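Side-chain contacts in anaphase-promoting complex subunit cut9 (Schizosaccharomyces pombe, PDB 2XPI), which forms part of the anaphase-promoting complex/cyclosome, the ubiquitin ligase that controls progression through mitosis and G1, using its TPR repeats to dimerise and to bind hcn1: residues R88-D93 against A104-K109; L477-G482 against A516-N521; Q541-S546 against N551-I556. All blocks are in the same frame, centred on the assembly; numbering follows the deposited sequence.

Interaction 1 of 3, residues R88-D93 against A104-K109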
loop_
_atom_site.group_PDB
_atom_site.type_symbol
_atom_site.label_atom_id
_atom_site.label_comp_id
_atom_site.label_asym_id
_atom_site.label_seq_id
_atom_site.Cartn_x
_atom_site.Cartn_y
_atom_site.Cartn_z
ATOM N N ARG A 88 22.254 -14.486 -2.792
ATOM C CA ARG A 88 22.163 -13.055 -2.621
ATOM C C ARG A 88 21.937 -12.289 -3.916
ATOM O O ARG A 88 21.055 -11.446 -3.978
ATOM C CB ARG A 88 23.400 -12.539 -1.921
ATOM C CG ARG A 88 23.512 -13.018 -0.517
ATOM C CD ARG A 88 24.768 -12.483 0.043
ATOM N NE ARG A 88 24.959 -12.892 1.419
ATOM C CZ ARG A 88 26.109 -13.355 1.872
ATOM N NH1 ARG A 88 27.134 -13.460 1.035
ATOM N NH2 ARG A 88 26.231 -13.712 3.140
ATOM N N LEU A 89 22.728 -12.562 -4.945
ATOM C CA LEU A 89 22.446 -11.982 -6.250
ATOM C C LEU A 89 20.994 -12.212 -6.641
ATOM O O LEU A 89 20.310 -11.314 -7.138
ATOM C CB LEU A 89 23.336 -12.599 -7.300
ATOM C CG LEU A 89 24.649 -11.873 -7.597
ATOM C CD1 LEU A 89 25.017 -10.844 -6.547
ATOM C CD2 LEU A 89 25.782 -12.895 -7.830
ATOM N N TRP A 90 20.522 -13.426 -6.393
ATOM C CA TRP A 90 19.172 -13.821 -6.762
ATOM C C TRP A 90 18.125 -13.076 -5.932
ATOM O O TRP A 90 17.166 -12.540 -6.471
ATOM C CB TRP A 90 19.029 -15.338 -6.616
ATOM C CG TRP A 90 17.683 -15.888 -6.912
ATOM C CD1 TRP A 90 16.661 -15.257 -7.554
ATOM C CD2 TRP A 90 17.203 -17.194 -6.572
ATOM N NE1 TRP A 90 15.568 -16.089 -7.633
ATOM C CE2 TRP A 90 15.874 -17.284 -7.035
ATOM C CE3 TRP A 90 17.772 -18.302 -5.934
ATOM C CZ2 TRP A 90 15.106 -18.434 -6.879
ATOM C CZ3 TRP A 90 17.001 -19.445 -5.774
ATOM C CH2 TRP A 90 15.682 -19.497 -6.242
ATOM N N ARG A 91 18.303 -13.052 -4.618
ATOM C CA ARG A 91 17.413 -12.299 -3.749
ATOM C C ARG A 91 17.397 -10.842 -4.181
ATOM O O ARG A 91 16.343 -10.235 -4.317
ATOM C CB ARG A 91 17.888 -12.395 -2.313
ATOM C CG ARG A 91 17.247 -11.404 -1.404
ATOM C CD ARG A 91 18.070 -11.297 -0.131
ATOM N NE ARG A 91 19.372 -10.687 -0.378
ATOM C CZ ARG A 91 20.408 -10.798 0.443
ATOM N NH1 ARG A 91 20.274 -11.505 1.548
ATOM N NH2 ARG A 91 21.571 -10.213 0.153
ATOM N N HIS A 92 18.570 -10.285 -4.442
ATOM C CA HIS A 92 18.653 -8.877 -4.791
ATOM C C HIS A 92 17.830 -8.535 -6.029
ATOM O O HIS A 92 17.122 -7.521 -6.075
ATOM C CB HIS A 92 20.095 -8.482 -5.028
ATOM C CG HIS A 92 20.352 -7.027 -4.845
ATOM N ND1 HIS A 92 20.179 -6.391 -3.632
ATOM C CD2 HIS A 92 20.792 -6.083 -5.708
ATOM C CE1 HIS A 92 20.496 -5.117 -3.757
ATOM N NE2 HIS A 92 20.871 -4.904 -5.008
ATOM N N ASP A 93 17.943 -9.371 -7.046
ATOM C CA ASP A 93 17.278 -9.084 -8.296
ATOM C C ASP A 93 15.777 -9.280 -8.128
ATOM O O ASP A 93 14.982 -8.533 -8.693
ATOM C CB ASP A 93 17.842 -9.942 -9.417
ATOM C CG ASP A 93 17.163 -9.683 -10.722
ATOM O OD1 ASP A 93 16.430 -10.574 -11.191
ATOM O OD2 ASP A 93 17.337 -8.578 -11.280
ATOM N N ALA A 104 11.614 -13.121 -0.630
ATOM C CA ALA A 104 11.405 -13.654 0.715
ATOM C C ALA A 104 11.839 -15.109 0.766
ATOM O O ALA A 104 12.466 -15.532 1.723
ATOM C CB ALA A 104 9.943 -13.525 1.130
ATOM N N PHE A 105 11.525 -15.873 -0.273
ATOM C CA PHE A 105 11.919 -17.272 -0.308
ATOM C C PHE A 105 13.432 -17.449 -0.294
ATOM O O PHE A 105 13.960 -18.276 0.449
ATOM C CB PHE A 105 11.326 -17.963 -1.534
ATOM C CG PHE A 105 11.699 -19.409 -1.651
ATOM C CD1 PHE A 105 11.184 -20.347 -0.768
ATOM C CD2 PHE A 105 12.555 -19.841 -2.655
ATOM C CE1 PHE A 105 11.528 -21.706 -0.883
ATOM C CE2 PHE A 105 12.893 -21.186 -2.782
ATOM C CZ PHE A 105 12.384 -22.121 -1.895
ATOM N N VAL A 106 14.133 -16.678 -1.116
ATOM C CA VAL A 106 15.582 -16.839 -1.222
ATOM C C VAL A 106 16.265 -16.207 -0.030
ATOM O O VAL A 106 17.219 -16.769 0.509
ATOM C CB VAL A 106 16.140 -16.241 -2.527
ATOM C CG1 VAL A 106 17.630 -16.418 -2.596
ATOM C CG2 VAL A 106 15.471 -16.890 -3.722
ATOM N N GLY A 107 15.754 -15.041 0.382
ATOM C CA GLY A 107 16.290 -14.297 1.508
ATOM C C GLY A 107 16.198 -15.063 2.813
ATOM O O GLY A 107 17.085 -14.983 3.649
ATOM N N GLU A 108 15.112 -15.802 2.990
ATOM C CA GLU A 108 14.962 -16.652 4.156
ATOM C C GLU A 108 15.994 -17.804 4.162
ATOM O O GLU A 108 16.522 -18.160 5.218
ATOM C CB GLU A 108 13.511 -17.156 4.276
ATOM C CG GLU A 108 12.486 -16.046 4.610
ATOM C CD GLU A 108 11.040 -16.370 4.170
ATOM O OE1 GLU A 108 10.802 -17.504 3.661
ATOM O OE2 GLU A 108 10.146 -15.487 4.326
ATOM N N LYS A 109 16.309 -18.366 2.999
ATOM C CA LYS A 109 17.306 -19.454 2.945
ATOM C C LYS A 109 18.756 -19.027 3.213
ATOM O O LYS A 109 19.498 -19.764 3.862
ATOM C CB LYS A 109 17.222 -20.240 1.638
ATOM C CG LYS A 109 16.291 -21.428 1.725
ATOM C CD LYS A 109 14.987 -21.180 0.999
ATOM C CE LYS A 109 13.811 -21.736 1.791
ATOM N NZ LYS A 109 13.626 -21.029 3.113
HETATM O O HOH W 1 18.413 -12.627 3.359
#

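Interaction 2 of 3, residues L477-G482 against A516-N521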
loop_
_atom_site.group_PDB
_atom_site.type_symbol
_atom_site.label_atom_id
_atom_site.label_comp_id
_atom_site.label_asym_id
_atom_site.label_seq_id
_atom_site.Cartn_x
_atom_site.Cartn_y
_atom_site.Cartn_z
ATOM N N LEU A 477 0.448 46.744 -3.519
ATOM C CA LEU A 477 0.980 47.220 -2.266
ATOM C C LEU A 477 1.068 48.727 -2.285
ATOM O O LEU A 477 0.799 49.379 -1.278
ATOM C CB LEU A 477 2.376 46.642 -2.070
ATOM C CG LEU A 477 3.216 47.195 -0.926
ATOM C CD1 LEU A 477 2.610 46.842 0.414
ATOM C CD2 LEU A 477 4.606 46.631 -1.045
ATOM N N LEU A 478 1.462 49.286 -3.431
ATOM C CA LEU A 478 1.549 50.740 -3.578
ATOM C C LEU A 478 0.159 51.344 -3.545
ATOM O O LEU A 478 -0.056 52.408 -2.982
ATOM C CB LEU A 478 2.287 51.128 -4.858
ATOM C CG LEU A 478 3.760 50.704 -4.898
ATOM C CD1 LEU A 478 4.354 50.968 -6.265
ATOM C CD2 LEU A 478 4.567 51.408 -3.816
ATOM N N ASN A 479 -0.798 50.655 -4.142
ATOM C CA ASN A 479 -2.173 51.080 -3.991
ATOM C C ASN A 479 -2.588 51.116 -2.522
ATOM O O ASN A 479 -3.141 52.090 -2.062
ATOM C CB ASN A 479 -3.138 50.208 -4.798
ATOM C CG ASN A 479 -4.579 50.648 -4.624
ATOM O OD1 ASN A 479 -5.257 50.231 -3.690
ATOM N ND2 ASN A 479 -5.036 51.525 -5.495
ATOM N N GLU A 480 -2.303 50.053 -1.781
ATOM C CA GLU A 480 -2.703 49.995 -0.379
ATOM C C GLU A 480 -1.995 51.045 0.490
ATOM O O GLU A 480 -2.599 51.630 1.381
ATOM C CB GLU A 480 -2.511 48.586 0.184
ATOM C CG GLU A 480 -3.207 47.507 -0.620
ATOM C CD GLU A 480 -4.705 47.751 -0.782
ATOM O OE1 GLU A 480 -5.362 48.091 0.223
ATOM O OE2 GLU A 480 -5.233 47.600 -1.914
ATOM N N LEU A 481 -0.717 51.282 0.246
ATOM C CA LEU A 481 -0.018 52.343 0.954
ATOM C C LEU A 481 -0.645 53.704 0.630
ATOM O O LEU A 481 -0.623 54.625 1.452
ATOM C CB LEU A 481 1.452 52.354 0.560
ATOM C CG LEU A 481 2.328 51.330 1.260
ATOM C CD1 LEU A 481 3.628 51.138 0.484
ATOM C CD2 LEU A 481 2.575 51.779 2.697
ATOM N N GLY A 482 -1.210 53.813 -0.573
ATOM C CA GLY A 482 -1.805 55.053 -1.037
ATOM C C GLY A 482 -3.159 55.311 -0.410
ATOM O O GLY A 482 -3.495 56.446 -0.105
ATOM N N ALA A 516 -8.945 49.750 -12.182
ATOM C CA ALA A 516 -9.821 50.898 -12.295
ATOM C C ALA A 516 -9.925 51.567 -10.925
ATOM O O ALA A 516 -10.125 52.779 -10.822
ATOM C CB ALA A 516 -11.184 50.474 -12.799
ATOM N N ALA A 517 -9.774 50.776 -9.867
ATOM C CA ALA A 517 -9.903 51.302 -8.519
ATOM C C ALA A 517 -8.729 52.219 -8.183
ATOM O O ALA A 517 -8.893 53.228 -7.494
ATOM C CB ALA A 517 -10.009 50.181 -7.524
ATOM N N THR A 518 -7.545 51.873 -8.676
ATOM C CA THR A 518 -6.376 52.728 -8.487
ATOM C C THR A 518 -6.523 54.067 -9.222
ATOM O O THR A 518 -6.249 55.120 -8.653
ATOM C CB THR A 518 -5.078 52.008 -8.897
ATOM O OG1 THR A 518 -4.913 50.870 -8.058
ATOM C CG2 THR A 518 -3.871 52.900 -8.732
ATOM N N TRP A 519 -6.974 54.020 -10.474
ATOM C CA TRP A 519 -7.221 55.229 -11.251
ATOM C C TRP A 519 -8.216 56.124 -10.534
ATOM O O TRP A 519 -7.973 57.310 -10.336
ATOM C CB TRP A 519 -7.767 54.871 -12.626
ATOM C CG TRP A 519 -6.713 54.555 -13.621
ATOM C CD1 TRP A 519 -6.432 53.332 -14.157
ATOM C CD2 TRP A 519 -5.774 55.475 -14.197
ATOM N NE1 TRP A 519 -5.385 53.437 -15.042
ATOM C CE2 TRP A 519 -4.968 54.743 -15.091
ATOM C CE3 TRP A 519 -5.547 56.850 -14.053
ATOM C CZ2 TRP A 519 -3.940 55.337 -15.832
ATOM C CZ3 TRP A 519 -4.526 57.444 -14.802
ATOM C CH2 TRP A 519 -3.736 56.681 -15.676
ATOM N N ALA A 520 -9.346 55.548 -10.139
ATOM C CA ALA A 520 -10.333 56.311 -9.397
ATOM C C ALA A 520 -9.705 56.775 -8.093
ATOM O O ALA A 520 -9.919 57.909 -7.694
ATOM C CB ALA A 520 -11.578 55.500 -9.148
ATOM N N ASN A 521 -8.909 55.926 -7.443
ATOM C CA ASN A 521 -8.190 56.369 -6.248
ATOM C C ASN A 521 -7.373 57.639 -6.504
ATOM O O ASN A 521 -7.450 58.608 -5.755
ATOM C CB ASN A 521 -7.272 55.273 -5.685
ATOM C CG ASN A 521 -8.038 54.148 -5.010
ATOM O OD1 ASN A 521 -9.247 54.241 -4.793
ATOM N ND2 ASN A 521 -7.333 53.074 -4.669
#

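Interaction 3 of 3, residues Q541-S546 against N551-I556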
loop_
_atom_site.group_PDB
_atom_site.type_symbol
_atom_site.label_atom_id
_atom_site.label_comp_id
_atom_site.label_asym_id
_atom_site.label_seq_id
_atom_site.Cartn_x
_atom_site.Cartn_y
_atom_site.Cartn_z
ATOM N N GLN A 541 -10.683 57.388 -16.346
ATOM C CA GLN A 541 -9.888 56.250 -16.736
ATOM C C GLN A 541 -10.272 55.108 -15.793
ATOM O O GLN A 541 -10.227 53.937 -16.164
ATOM C CB GLN A 541 -8.403 56.607 -16.670
ATOM C CG GLN A 541 -7.463 55.457 -16.992
ATOM C CD GLN A 541 -7.286 55.261 -18.480
ATOM O OE1 GLN A 541 -7.350 56.231 -19.245
ATOM N NE2 GLN A 541 -7.070 54.006 -18.908
ATOM N N GLY A 542 -10.687 55.456 -14.580
ATOM C CA GLY A 542 -11.241 54.474 -13.669
ATOM C C GLY A 542 -12.495 53.877 -14.277
ATOM O O GLY A 542 -12.577 52.680 -14.523
ATOM N N LEU A 543 -13.474 54.732 -14.530
ATOM C CA LEU A 543 -14.745 54.354 -15.136
ATOM C C LEU A 543 -14.571 53.469 -16.356
ATOM O O LEU A 543 -15.368 52.574 -16.595
ATOM C CB LEU A 543 -15.512 55.622 -15.524
ATOM C CG LEU A 543 -16.958 55.502 -15.977
ATOM C CD1 LEU A 543 -17.778 54.652 -15.026
ATOM C CD2 LEU A 543 -17.535 56.890 -16.077
ATOM N N LEU A 544 -13.517 53.727 -17.120
ATOM C CA LEU A 544 -13.256 53.020 -18.371
ATOM C C LEU A 544 -13.084 51.549 -18.094
ATOM O O LEU A 544 -13.797 50.714 -18.656
ATOM C CB LEU A 544 -11.975 53.551 -19.019
ATOM C CG LEU A 544 -12.030 53.925 -20.497
ATOM C CD1 LEU A 544 -11.396 55.304 -20.737
ATOM C CD2 LEU A 544 -11.382 52.832 -21.370
ATOM N N LEU A 545 -12.129 51.258 -17.211
ATOM C CA LEU A 545 -11.709 49.899 -16.886
ATOM C C LEU A 545 -12.804 49.099 -16.190
ATOM O O LEU A 545 -12.716 47.881 -16.095
ATOM C CB LEU A 545 -10.443 49.922 -16.018
ATOM C CG LEU A 545 -9.058 50.061 -16.661
ATOM C CD1 LEU A 545 -9.041 49.438 -18.055
ATOM C CD2 LEU A 545 -8.598 51.506 -16.716
ATOM N N SER A 546 -13.827 49.780 -15.694
ATOM C CA SER A 546 -14.955 49.100 -15.077
ATOM C C SER A 546 -16.243 49.627 -15.688
ATOM O O SER A 546 -16.687 50.732 -15.366
ATOM C CB SER A 546 -14.971 49.348 -13.574
ATOM O OG SER A 546 -15.375 50.682 -13.297
ATOM N N ASN A 551 -20.449 54.236 -7.976
ATOM C CA ASN A 551 -19.690 55.128 -7.117
ATOM C C ASN A 551 -18.712 56.062 -7.842
ATOM O O ASN A 551 -18.521 57.191 -7.397
ATOM C CB ASN A 551 -19.008 54.395 -5.961
ATOM C CG ASN A 551 -18.424 55.363 -4.934
ATOM O OD1 ASN A 551 -17.298 55.850 -5.096
ATOM N ND2 ASN A 551 -19.198 55.665 -3.889
ATOM N N VAL A 552 -18.104 55.624 -8.946
ATOM C CA VAL A 552 -17.230 56.534 -9.692
ATOM C C VAL A 552 -17.993 57.578 -10.533
ATOM O O VAL A 552 -17.463 58.650 -10.815
ATOM C CB VAL A 552 -16.060 55.828 -10.483
ATOM C CG1 VAL A 552 -16.146 54.335 -10.383
ATOM C CG2 VAL A 552 -16.020 56.269 -11.940
ATOM N N HIS A 553 -19.241 57.286 -10.894
ATOM C CA HIS A 553 -20.096 58.288 -11.541
ATOM C C HIS A 553 -20.489 59.378 -10.567
ATOM O O HIS A 553 -20.505 60.566 -10.912
ATOM C CB HIS A 553 -21.368 57.656 -12.082
ATOM C CG HIS A 553 -21.204 57.056 -13.433
ATOM N ND1 HIS A 553 -21.268 57.805 -14.586
ATOM C CD2 HIS A 553 -20.951 55.786 -13.819
ATOM C CE1 HIS A 553 -21.074 57.017 -15.628
ATOM N NE2 HIS A 553 -20.883 55.786 -15.190
ATOM N N THR A 554 -20.835 58.963 -9.353
ATOM C CA THR A 554 -21.144 59.890 -8.282
ATOM C C THR A 554 -19.907 60.748 -8.003
ATOM O O THR A 554 -20.004 61.968 -7.863
ATOM C CB THR A 554 -21.587 59.125 -7.012
ATOM O OG1 THR A 554 -22.777 58.368 -7.293
ATOM C CG2 THR A 554 -21.843 60.086 -5.841
ATOM N N ALA A 555 -18.741 60.109 -7.956
ATOM C CA ALA A 555 -17.484 60.821 -7.727
ATOM C C ALA A 555 -17.283 61.913 -8.758
ATOM O O ALA A 555 -16.947 63.037 -8.419
ATOM C CB ALA A 555 -16.311 59.859 -7.762
ATOM N N ILE A 556 -17.479 61.555 -10.024
ATOM C CA ILE A 556 -17.322 62.460 -11.161
ATOM C C ILE A 556 -18.267 63.666 -11.067
ATOM O O ILE A 556 -17.874 64.806 -11.347
ATOM C CB ILE A 556 -17.525 61.692 -12.492
ATOM C CG1 ILE A 556 -16.364 60.720 -12.716
ATOM C CG2 ILE A 556 -17.582 62.612 -13.669
ATOM C CD1 ILE A 556 -16.533 59.893 -13.944
#

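Interaction 1 of 3, residues R88-D93 against A104-K109
W90 and V106 meet in the middle of the helical hairpin of TPR 1, a textbook case of the tetratricopeptide motif in which two helices of one repeat pack against each other. The segments run nearly antiparallel, at 147°, and their axes come within 8.6 Å.

The apolar part begins with a CH-pi contact. V106 CG2 sits over the six-membered ring of W90, almost on the ring normal, and the two side chains cross at about a right angle. With CG anti to the backbone N (chi1 178°), the indole is swung out from its helix and offers V106 one face. The other V106 branch, CG1, lies 4.0 Å from R91 CB, so the valine is wedged between two successive residues. R91 CD lies 3.9 Å from G107 CA; G107 has no side chain, and a CB there would crowd R91 CD. Beyond the hairpin the indole makes a cation-pi contact with K232 of the second subunit and packs on L271, also of that second subunit, in keeping with the role of repeats 1-7 in homodimerization.

The polar part belongs to the R91 guanidinium, turned by a bend at chi3 (68°). It forms a salt bridge to D119 of the next repeat. One water also joins the two helices: at the edge of the guanidinium and in its plane, it accepts from R91 NH1 at 2.8 Å and donates to G107 O at 2.7 Å.

Interaction 2 of 3, residues L477-G482 against A516-N521
N479 reaches across to T518 and N521 and supplies every direct contact between these two helical segments. Its side chain slides past that of T518 in the opposite direction, bringing N479 CG to 3.5 Å from T518 OG1, while N479 CB lies 3.8 Å from the same hydroxyl oxygen. The N521 side chain comes in at about a right angle to that of N479, and N479 CG is 3.7 Å from N521 ND2. The two amide planes are only 28° apart. The three polar side chains gather in one buried cluster.

The first torsions set up this meeting. N479 CG is anti to the backbone N (chi1 179°) and is thereby thrown toward the facing helix; the hydroxyl of T518 lies anti to its own carbonyl carbon (chi1 -62°), on the side that N479 enters. Replacing N479 by an alanine would remove the amide and would probably open a gap between the helices, leaving the T518 hydroxyl without its polar neighbour and N521 without its neighbour on this side.

The helices are the first of TPR 12 and the first of TPR 13, the kind of helix that lines the inner groove of a TPR superhelix. Fittingly, the cluster meets a chain of another protein, consistent with hcn1, which TPR repeats 10-13 bind. N521 is gripped from both ends of its amide, OD1 and ND2 each bonding to that chain's backbone, which should fix its rotation. N479 and T518 each pack on an apolar side chain of that other chain.

Further out, the intervening helix 491-507 backs the cluster, with L502 against T518 and F498 against N521, and E480 OE1 is hydrogen-bonded to a polar side chain of the partner chain.

Interaction 3 of 3, residues Q541-S546 against N551-I556
L543 carries this contact, reaching in among V552, H553 and I556 of the facing helix. The well-packed part is entirely its own. At the base, L543 CB lies 3.7 Å from V552 CG2; farther along, the methyl CD2 reaches I556 CD1 at 3.8 Å. CG stands anti to the backbone N (chi1 -171°), which carries both methyls across to the H553 ring, CD1 also meeting V552 CG2. CD2 covers one face of the H553 imidazole in a CH-pi contact, 3.9 Å from the ring centroid and 27° off the normal, while CD1 lies beside the NE2 and CD2 atoms of the same ring. The leucine and histidine side chains cross at about a right angle.

The imidazole is not positioned by the leucine alone. Its ND1 hydrogen-bonds to ND1 of H572 on helix 566-579, and this bond probably limits its turning. I556 carries the packing further along the same helix pair, onto I536 and L539 of helix 532-545.

The contact thins toward the chain turn, where S546 OG comes no nearer than 4.7 Å, to V552 CG1. No hydrogen bond joins the segments, and L543 and H553 keep part of their surface exposed, in contrast to the buried V552 and I556. In the crystal L543 also touches a neighbouring molecule.

With axes 9.9 Å apart at their closest and directed 160° from each other, the helices pack in near-antiparallel fashion: the second helix of TPR 13 against the first of TPR 14, the inter-repeat junction by which tetratricopeptide repeats stack into a continuous superhelix.

Overall arrangement
The three contacts sample one TPR solenoid: within a repeat (interaction 1), between first helices of adjoining repeats (interaction 2) and from the second helix of one repeat to the first of the next (interaction 3). Interaction 1 stands in the dimerization half, its centre 70 Å from that of interaction 2 and 78 Å from that of interaction 3, across the chain's centre. A gold(I) cyanide ion is bound about 14 Å from G107. Interactions 2 and 3 have centres 14 Å apart and touch directly, because helices 516-528 and 532-545 form the hairpin of TPR 13: A516 CB packs on L545 CB at 3.3 Å, and W519 lies against Q541. Both approach the chain of another protein.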